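Local coordinates for protein cytochrome P450 (Rhodococcus erythropolis, PDB 3WEC) that hydroxylates the quinoline nitrogen of aurachin alkaloids as a heme-dependent cytochrome P450 monooxygenase, a step essential for their antibiotic activity, at residues G45-A50 with K320-M325. Numbering follows the deposited sequence.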
ATOM      1  N   GLY A  45       5.804  -9.346  19.533  1.00 84.42           N
ATOM      2  CA  GLY A  45       5.269  -8.206  20.281  1.00 83.68           C
ATOM      3  C   GLY A  45       3.757  -8.050  20.215  1.00 79.28           C
ATOM      4  O   GLY A  45       3.069  -8.131  21.231  1.00 81.41           O
ATOM      5  N   ALA A  46       3.242  -7.841  19.010  1.00 73.32           N
ATOM      6  CA  ALA A  46       1.829  -7.506  18.796  1.00 68.77           C
ATOM      7  C   ALA A  46       0.852  -8.697  18.792  1.00 67.35           C
ATOM      8  O   ALA A  46       1.258  -9.852  18.736  1.00 67.95           O
ATOM      9  CB  ALA A  46       1.701  -6.734  17.501  1.00 64.29           C
ATOM     10  N   TRP A  47      -0.443  -8.388  18.845  1.00 64.96           N
ATOM     11  CA  TRP A  47      -1.504  -9.347  18.567  1.00 63.23           C
ATOM     12  C   TRP A  47      -1.622  -9.562  17.086  1.00 59.80           C
ATOM     13  O   TRP A  47      -1.314  -8.665  16.304  1.00 55.87           O
ATOM     14  CB  TRP A  47      -2.812  -8.805  19.108  1.00 63.99           C
ATOM     15  CG  TRP A  47      -2.801  -8.838  20.612  1.00 69.70           C
ATOM     16  CD1 TRP A  47      -2.313  -7.865  21.488  1.00 71.65           C
ATOM     17  CD2 TRP A  47      -3.233  -9.944  21.471  1.00 73.08           C
ATOM     18  NE1 TRP A  47      -2.431  -8.272  22.784  1.00 76.38           N
ATOM     19  CE2 TRP A  47      -2.979  -9.510  22.852  1.00 77.78           C
ATOM     20  CE3 TRP A  47      -3.807 -11.191  21.246  1.00 74.08           C
ATOM     21  CZ2 TRP A  47      -3.291 -10.316  23.952  1.00 82.57           C
ATOM     22  CZ3 TRP A  47      -4.113 -11.998  22.357  1.00 78.80           C
ATOM     23  CH2 TRP A  47      -3.867 -11.565  23.678  1.00 82.93           C
ATOM     24  N   ILE A  48      -2.068 -10.755  16.688  1.00 59.80           N
ATOM     25  CA  ILE A  48      -2.259 -11.097  15.269  1.00 56.34           C
ATOM     26  C   ILE A  48      -3.699 -11.524  15.075  1.00 55.90           C
ATOM     27  O   ILE A  48      -4.196 -12.343  15.824  1.00 60.05           O
ATOM     28  CB  ILE A  48      -1.311 -12.231  14.804  1.00 57.04           C
ATOM     29  CG1 ILE A  48       0.132 -11.996  15.280  1.00 59.72           C
ATOM     30  CG2 ILE A  48      -1.331 -12.382  13.292  1.00 54.14           C
ATOM     31  CD1 ILE A  48       0.832 -10.753  14.733  1.00 57.45           C
ATOM     32  N   VAL A  49      -4.376 -10.966  14.080  1.00 53.00           N
ATOM     33  CA  VAL A  49      -5.812 -11.220  13.889  1.00 53.10           C
ATOM     34  C   VAL A  49      -6.081 -11.742  12.470  1.00 51.49           C
ATOM     35  O   VAL A  49      -5.653 -11.108  11.494  1.00 48.57           O
ATOM     36  CB  VAL A  49      -6.648  -9.943  14.146  1.00 52.65           C
ATOM     37  CG1 VAL A  49      -8.109 -10.166  13.769  1.00 54.12           C
ATOM     38  CG2 VAL A  49      -6.549  -9.515  15.601  1.00 54.23           C
ATOM     39  N   ALA A  50      -6.794 -12.878  12.361  1.00 52.08           N
ATOM     40  CA  ALA A  50      -6.837 -13.635  11.097  1.00 50.43           C
ATOM     41  C   ALA A  50      -8.210 -13.758  10.392  1.00 50.71           C
ATOM     42  O   ALA A  50      -8.273 -13.978   9.174  1.00 48.75           O
ATOM     43  CB  ALA A  50      -6.209 -15.021  11.301  1.00 52.66           C
ATOM     44  N   LYS A 320      -4.748  -1.752  26.959  1.00 92.91           N
ATOM     45  CA  LYS A 320      -4.464  -0.388  26.504  1.00 88.85           C
ATOM     46  C   LYS A 320      -3.017  -0.220  26.029  1.00 85.65           C
ATOM     47  O   LYS A 320      -2.069  -0.464  26.785  1.00 88.55           O
ATOM     48  CB  LYS A 320      -4.752   0.614  27.626  1.00 93.85           C
ATOM     49  CG  LYS A 320      -5.510   1.851  27.172  1.00 92.20           C
ATOM     50  CD  LYS A 320      -5.053   3.108  27.898  1.00 94.95           C
ATOM     51  CE  LYS A 320      -4.055   3.864  27.019  1.00 91.18           C
ATOM     52  NZ  LYS A 320      -3.684   5.181  27.616  1.00 93.82           N
ATOM     53  N   GLY A 321      -2.840   0.176  24.768  1.00 78.98           N
ATOM     54  CA  GLY A 321      -1.497   0.366  24.254  1.00 76.56           C
ATOM     55  C   GLY A 321      -0.874  -0.869  23.610  1.00 75.51           C
ATOM     56  O   GLY A 321       0.288  -0.825  23.174  1.00 74.61           O
ATOM     57  N   ASP A 322      -1.619  -1.970  23.533  1.00 75.77           N
ATOM     58  CA  ASP A 322      -1.136  -3.131  22.788  1.00 74.33           C
ATOM     59  C   ASP A 322      -1.250  -2.831  21.297  1.00 68.81           C
ATOM     60  O   ASP A 322      -2.215  -2.192  20.848  1.00 66.16           O
ATOM     61  CB  ASP A 322      -1.940  -4.390  23.107  1.00 76.87           C
ATOM     62  CG  ASP A 322      -1.490  -5.094  24.408  1.00 83.06           C
ATOM     63  OD1 ASP A 322      -0.818  -4.479  25.276  1.00 85.45           O
ATOM     64  OD2 ASP A 322      -1.847  -6.284  24.559  1.00 85.01           O
ATOM     65  N   ALA A 323      -0.255  -3.298  20.547  1.00 67.27           N
ATOM     66  CA  ALA A 323      -0.263  -3.265  19.085  1.00 63.06           C
ATOM     67  C   ALA A 323      -1.017  -4.481  18.548  1.00 63.11           C
ATOM     68  O   ALA A 323      -0.906  -5.588  19.089  1.00 67.32           O
ATOM     69  CB  ALA A 323       1.156  -3.254  18.559  1.00 61.26           C
ATOM     70  N   VAL A 324      -1.803  -4.259  17.504  1.00 59.88           N
ATOM     71  CA  VAL A 324      -2.618  -5.288  16.883  1.00 59.90           C
ATOM     72  C   VAL A 324      -2.335  -5.248  15.389  1.00 57.17           C
ATOM     73  O   VAL A 324      -2.458  -4.202  14.736  1.00 54.86           O
ATOM     74  CB  VAL A 324      -4.125  -5.048  17.129  1.00 60.56           C
ATOM     75  CG1 VAL A 324      -4.980  -6.014  16.315  1.00 59.69           C
ATOM     76  CG2 VAL A 324      -4.448  -5.162  18.611  1.00 64.32           C
ATOM     77  N   MET A 325      -1.925  -6.395  14.877  1.00 58.03           N
ATOM     78  CA  MET A 325      -1.589  -6.595  13.499  1.00 55.59           C
ATOM     79  C   MET A 325      -2.809  -7.201  12.827  1.00 54.37           C
ATOM     80  O   MET A 325      -3.197  -8.327  13.146  1.00 58.53           O
ATOM     81  CB  MET A 325      -0.453  -7.609  13.458  1.00 59.50           C
ATOM     82  CG  MET A 325       0.681  -7.226  12.559  1.00 61.13           C
ATOM     83  SD  MET A 325       1.495  -5.768  13.220  1.00 67.45           S
ATOM     84  CE  MET A 325       2.934  -6.599  13.900  1.00 68.42           C
TER
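W47 reaches the carboxylate of D322 edge-on: its indole NE1 gives a hydrogen bond to OD2, 2.7 Å away and within 7° of the ring plane. The bond arrives on the anti side of the carboxylate, whose plane lies 24° from that of the ring, so the two flat groups are nearly coplanar. Tryptophan suits this place because its one polar N-H sits on the rim of an otherwise apolar ring, and aspartate offers an acceptor oxygen on a short side chain. At the root of the indole, W47 CB packs against V324 CG2 at 4.0 Å, and V49 CG2 meets V324 CG1; the beta-branched valines V49 and V324 favour the extended backbone. The main chains pair in parallel: W47 N donates a hydrogen bond to A323 O, M325 N to W47 O, and V49 N to M325 O. On the I48 and M325 face the two side chains lie alongside each other, I48 CD1 3.6 Å from M325 CB. The flexible methionine bends at chi2 and then at chi3 (104°), which carries CE to 3.8 Å from A46 CB. Small side chains allow the close approach of A46 and A323, with CB atoms 3.7 Å apart. M325 also lies about 5 Å, side chain to ligand, from the bound aurachin intermediate, while V324 neighbours the heme-binding R305. This parallel pairing of strands over 270 residues apart is characteristic of the mixed β1 sheet of the cytochrome P450 fold.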